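Local coordinates for protein nucleoporin NUP159 (Saccharomyces cerevisiae, PDB 1XIP) that forms part of the nuclear pore complex, where its N-terminal beta-propeller domain tethers the helicase Dbp5 to the pore for mRNA export, at residues F37-Q41 with V129-K133; I87-I91 with V102-N106. One frame throughout, in Å; residues are numbered along the deposited sequence.

Contact 1 of 2, residues F37-Q41 with V129-K133; sequences FASLQ and VFQLK
The carboxamide of Gln-41 gives its NE2 to Leu-132 O at 2.8 Å; the donor lies close to the line of the carbonyl bond, while the acceptor sits 18° out of the amide plane. The other half of that amide, Gln-41 OE1, takes a hydrogen bond from a water at 2.6 Å, and the same water accepts from Lys-133 NZ at 3.1 Å. Gln-41 OE1 and Lys-133 NZ themselves stay 3.6 Å apart, so the link between them runs through the water, and the two side chains cross at about a right angle. The second flat group is the ring of Phe-130, where Phe-37 O comes in obliquely, 4.2 Å from Phe-130 CD1. Phe-276 stacks on this ring and also meets Phe-37 edge to face.

Between these ends Ser-39 grips one carbonyl twice. Ser-39 N reaches Phe-130 O at 3.0 Å, and Ser-39 OG comes to the same oxygen of Phe-130 at 2.7 Å, 22° out of the carbonyl plane; with OG between the backbone N and carbonyl carbon (chi1 62°), both donors converge on it. Phe-130 and Gln-131 form a classic beta bulge opposite Leu-142, and Gln-131 sends its NE2 on to Phe-168 O.

In the propeller, residues 37-41 belong to the loop leading into strand 43-46, and strand 129-134 edges another four-stranded blade, where Leu-132 packs on both strand 138-143 and strand 90-96 of the preceding blade, while Lys-133 leans on strand 167-170 of the following one.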
loop_
_atom_site.group_PDB
_atom_site.type_symbol
_atom_site.label_atom_id
_atom_site.label_comp_id
_atom_site.label_asym_id
_atom_site.label_seq_id
_atom_site.Cartn_x
_atom_site.Cartn_y
_atom_site.Cartn_z
ATOM N N PHE A 37 -3.568 -14.400 -1.813
ATOM C CA PHE A 37 -4.208 -13.615 -2.857
ATOM C C PHE A 37 -5.071 -12.513 -2.259
ATOM O O PHE A 37 -6.291 -12.619 -2.180
ATOM C CB PHE A 37 -5.027 -14.512 -3.799
ATOM C CG PHE A 37 -5.375 -13.854 -5.110
ATOM C CD1 PHE A 37 -4.378 -13.486 -6.013
ATOM C CD2 PHE A 37 -6.694 -13.588 -5.435
ATOM C CE1 PHE A 37 -4.702 -12.859 -7.220
ATOM C CE2 PHE A 37 -7.021 -12.959 -6.642
ATOM C CZ PHE A 37 -6.021 -12.591 -7.526
ATOM N N ALA A 38 -4.404 -11.443 -1.836
ATOM C CA ALA A 38 -5.032 -10.288 -1.202
ATOM C C ALA A 38 -4.036 -9.175 -1.302
ATOM O O ALA A 38 -2.860 -9.399 -1.630
ATOM C CB ALA A 38 -5.332 -10.574 0.251
ATOM N N SER A 39 -4.468 -7.967 -1.044
ATOM C CA SER A 39 -3.507 -6.902 -1.002
ATOM C C SER A 39 -2.805 -7.043 0.339
ATOM O O SER A 39 -3.438 -7.339 1.350
ATOM C CB SER A 39 -4.189 -5.574 -1.156
ATOM O OG SER A 39 -5.079 -5.368 -0.101
ATOM N N LEU A 40 -1.487 -6.923 0.342
ATOM C CA LEU A 40 -0.732 -7.245 1.540
ATOM C C LEU A 40 -0.132 -5.990 2.100
ATOM O O LEU A 40 0.381 -5.169 1.346
ATOM C CB LEU A 40 0.367 -8.257 1.245
ATOM C CG LEU A 40 0.120 -9.525 0.432
ATOM C CD1 LEU A 40 1.473 -10.193 0.153
ATOM C CD2 LEU A 40 -0.730 -10.449 1.198
ATOM N N GLN A 41 -0.196 -5.845 3.421
ATOM C CA GLN A 41 0.372 -4.700 4.103
ATOM C C GLN A 41 1.113 -5.198 5.306
ATOM O O GLN A 41 0.676 -5.009 6.458
ATOM C CB GLN A 41 -0.718 -3.746 4.505
ATOM C CG GLN A 41 -1.242 -2.982 3.313
ATOM C CD GLN A 41 -2.424 -2.135 3.651
ATOM O OE1 GLN A 41 -2.278 -0.935 3.901
ATOM N NE2 GLN A 41 -3.617 -2.745 3.652
ATOM N N VAL A 129 -11.228 -11.704 3.147
ATOM C CA VAL A 129 -11.042 -10.271 3.007
ATOM C C VAL A 129 -9.897 -9.969 2.045
ATOM O O VAL A 129 -8.919 -10.715 2.006
ATOM C CB VAL A 129 -10.822 -9.647 4.394
ATOM C CG1 VAL A 129 -10.211 -8.264 4.298
ATOM C CG2 VAL A 129 -12.140 -9.606 5.156
ATOM N N PHE A 130 -10.036 -8.899 1.257
ATOM C CA PHE A 130 -9.025 -8.486 0.271
ATOM C C PHE A 130 -8.132 -7.340 0.788
ATOM O O PHE A 130 -6.942 -7.260 0.458
ATOM C CB PHE A 130 -9.698 -7.982 -1.024
ATOM C CG PHE A 130 -10.302 -9.059 -1.881
ATOM C CD1 PHE A 130 -9.800 -10.375 -1.870
ATOM C CD2 PHE A 130 -11.379 -8.751 -2.730
ATOM C CE1 PHE A 130 -10.373 -11.377 -2.676
ATOM C CE2 PHE A 130 -11.960 -9.737 -3.550
ATOM C CZ PHE A 130 -11.457 -11.060 -3.521
ATOM N N GLN A 131 -8.738 -6.427 1.548
ATOM C CA GLN A 131 -8.069 -5.199 1.955
ATOM C C GLN A 131 -8.579 -4.654 3.267
ATOM O O GLN A 131 -9.781 -4.670 3.524
ATOM C CB GLN A 131 -8.202 -4.118 0.881
ATOM C CG GLN A 131 -7.089 -3.053 0.972
ATOM C CD GLN A 131 -7.307 -1.901 0.038
ATOM O OE1 GLN A 131 -7.318 -2.086 -1.168
ATOM N NE2 GLN A 131 -7.494 -0.709 0.585
ATOM N N LEU A 132 -7.651 -4.162 4.080
ATOM C CA LEU A 132 -7.965 -3.537 5.349
ATOM C C LEU A 132 -7.211 -2.249 5.432
ATOM O O LEU A 132 -6.049 -2.178 5.002
ATOM C CB LEU A 132 -7.503 -4.413 6.500
ATOM C CG LEU A 132 -8.299 -5.654 6.835
ATOM C CD1 LEU A 132 -7.461 -6.877 6.593
ATOM C CD2 LEU A 132 -8.702 -5.577 8.276
ATOM N N LYS A 133 -7.858 -1.230 5.981
ATOM C CA LYS A 133 -7.193 0.009 6.330
ATOM C C LYS A 133 -7.641 0.443 7.705
ATOM O O LYS A 133 -8.842 0.421 8.036
ATOM C CB LYS A 133 -7.523 1.109 5.332
ATOM C CG LYS A 133 -6.368 1.554 4.436
ATOM C CD LYS A 133 -5.269 2.355 5.178
ATOM C CE LYS A 133 -3.881 2.223 4.457
ATOM N NZ LYS A 133 -2.654 2.316 5.363
HETATM O O HOH W 1 -2.451 -0.584 6.467
#

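Contact 2 of 2, residues I87-I91 with V102-N106; sequences IPDVI and VSTRN
Ile-91 N donates to Ser-103 O at 2.9 Å, with an N-H...O angle of 177°, and this bond anchors the tight part of the contact. Next to it Asp-89 O lies 3.1 Å from Thr-104 CA in a CA-H...O contact. Ile-87 closes the apolar flank with two branches: CG2 meets Thr-104 CG2 at 3.9 Å, and CD1 meets Val-102 CG1 at 4.1 Å. The same Val-102 methyl also touches Val-90 CB.

Strands 90-96 and 99-104 make a beta hairpin, the first two strands of a propeller blade, and the chain then bends into strand 107-112 through an ST turn. With OG1 between its backbone N and carbonyl carbon (chi1 67°), Thr-104 accepts from Asn-106 N at 3.1 Å; Ala-107 N bonds to it as well. With an alanine here, the turn's amides would probably lose their side-chain acceptor and Ile-87 the methyl it rests on.

The partly exposed flank is slacker. Asp-89 OD2 approaches the edge of the Arg-105 guanidinium in its plane, but the salt bridge to Arg-105 NE is long, 3.8 Å, with the two planes 41° apart; OD2 lies nearer to Arg-105 CD, while Arg-105 NH1 makes a weak bond to Val-129 O.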
loop_
_atom_site.group_PDB
_atom_site.type_symbol
_atom_site.label_atom_id
_atom_site.label_comp_id
_atom_site.label_asym_id
_atom_site.label_seq_id
_atom_site.Cartn_x
_atom_site.Cartn_y
_atom_site.Cartn_z
ATOM N N ILE A 87 2.151 -17.512 11.798
ATOM C CA ILE A 87 0.787 -17.324 11.312
ATOM C C ILE A 87 0.813 -17.362 9.781
ATOM O O ILE A 87 1.357 -16.460 9.138
ATOM C CB ILE A 87 0.168 -15.990 11.804
ATOM C CG1 ILE A 87 0.622 -15.664 13.227
ATOM C CG2 ILE A 87 -1.362 -16.057 11.729
ATOM C CD1 ILE A 87 0.297 -14.257 13.702
ATOM N N PRO A 88 0.237 -18.417 9.209
ATOM C CA PRO A 88 0.265 -18.657 7.754
ATOM C C PRO A 88 -0.190 -17.510 6.811
ATOM O O PRO A 88 0.581 -17.095 5.910
ATOM C CB PRO A 88 -0.649 -19.883 7.594
ATOM C CG PRO A 88 -0.526 -20.593 8.905
ATOM C CD PRO A 88 -0.453 -19.502 9.930
ATOM N N ASP A 89 -1.403 -17.012 6.974
ATOM C CA ASP A 89 -1.979 -16.213 5.887
ATOM C C ASP A 89 -2.055 -14.707 6.154
ATOM O O ASP A 89 -3.096 -14.107 5.944
ATOM C CB ASP A 89 -3.385 -16.756 5.560
ATOM C CG ASP A 89 -3.624 -16.943 4.059
ATOM O OD1 ASP A 89 -2.869 -17.737 3.409
ATOM O OD2 ASP A 89 -4.570 -16.361 3.459
ATOM N N VAL A 90 -0.981 -14.069 6.600
ATOM C CA VAL A 90 -1.168 -12.669 6.994
ATOM C C VAL A 90 -1.067 -11.641 5.888
ATOM O O VAL A 90 -0.189 -11.721 5.020
ATOM C CB VAL A 90 -0.463 -12.229 8.340
ATOM C CG1 VAL A 90 0.390 -13.319 8.910
ATOM C CG2 VAL A 90 0.287 -10.911 8.182
ATOM N N ILE A 91 -2.002 -10.692 5.922
ATOM C CA ILE A 91 -2.159 -9.715 4.859
ATOM C C ILE A 91 -2.084 -8.297 5.387
ATOM O O ILE A 91 -2.011 -7.341 4.614
ATOM C CB ILE A 91 -3.479 -9.966 4.097
ATOM C CG1 ILE A 91 -4.692 -9.850 5.023
ATOM C CG2 ILE A 91 -3.465 -11.347 3.462
ATOM C CD1 ILE A 91 -5.957 -9.480 4.304
ATOM N N VAL A 102 -3.102 -7.854 13.728
ATOM C CA VAL A 102 -2.653 -8.754 12.690
ATOM C C VAL A 102 -3.886 -9.381 12.064
ATOM O O VAL A 102 -4.746 -9.900 12.756
ATOM C CB VAL A 102 -1.757 -9.845 13.246
ATOM C CG1 VAL A 102 -1.491 -10.922 12.175
ATOM C CG2 VAL A 102 -0.431 -9.255 13.769
ATOM N N SER A 103 -3.962 -9.338 10.747
ATOM C CA SER A 103 -5.087 -9.917 10.067
ATOM C C SER A 103 -4.635 -10.900 9.016
ATOM O O SER A 103 -3.716 -10.618 8.238
ATOM C CB SER A 103 -5.903 -8.826 9.419
ATOM O OG SER A 103 -7.167 -9.315 9.059
ATOM N N THR A 104 -5.255 -12.073 9.019
ATOM C CA THR A 104 -5.214 -12.962 7.859
ATOM C C THR A 104 -6.432 -12.660 6.982
ATOM O O THR A 104 -7.159 -11.688 7.213
ATOM C CB THR A 104 -5.241 -14.472 8.279
ATOM O OG1 THR A 104 -6.511 -14.789 8.873
ATOM C CG2 THR A 104 -4.212 -14.792 9.372
ATOM N N ARG A 105 -6.671 -13.514 5.998
ATOM C CA ARG A 105 -7.848 -13.392 5.164
ATOM C C ARG A 105 -9.127 -13.715 5.953
ATOM O O ARG A 105 -10.215 -13.196 5.633
ATOM C CB ARG A 105 -7.714 -14.295 3.936
ATOM C CG ARG A 105 -7.142 -13.580 2.708
ATOM C CD ARG A 105 -6.285 -14.447 1.795
ATOM N NE ARG A 105 -7.044 -15.247 0.810
ATOM C CZ ARG A 105 -8.050 -14.795 0.020
ATOM N NH1 ARG A 105 -8.486 -13.531 0.096
ATOM N NH2 ARG A 105 -8.635 -15.621 -0.841
ATOM N N ASN A 106 -8.992 -14.538 6.996
ATOM C CA ASN A 106 -10.159 -15.113 7.668
ATOM C C ASN A 106 -10.457 -14.612 9.075
ATOM O O ASN A 106 -11.589 -14.784 9.564
ATOM C CB ASN A 106 -10.071 -16.632 7.653
ATOM C CG ASN A 106 -9.914 -17.173 6.254
ATOM O OD1 ASN A 106 -10.868 -17.208 5.481
ATOM N ND2 ASN A 106 -8.679 -17.550 5.893
#

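Contact 2 lies within one blade, at one end of the hairpin of its first two strands, and combines a backbone bond with aliphatic packing. Contact 1 instead joins a loop to the first strand of the next blade, and its bonds run mainly from side chains to main-chain carbonyls, with a water added. It lies nearer the middle of the propeller, about 9 Å from the chain centre to its own centre against about 16 Å, yet contact 2 is the more fully buried. The two touch directly: a probable hydrogen bond from Gln-41 N to Ile-91 O puts Ile-91 between Gln-41 and Ser-103, and another, Val-129 N to Arg-105 O, ties contact 2 to the next blade's first strand.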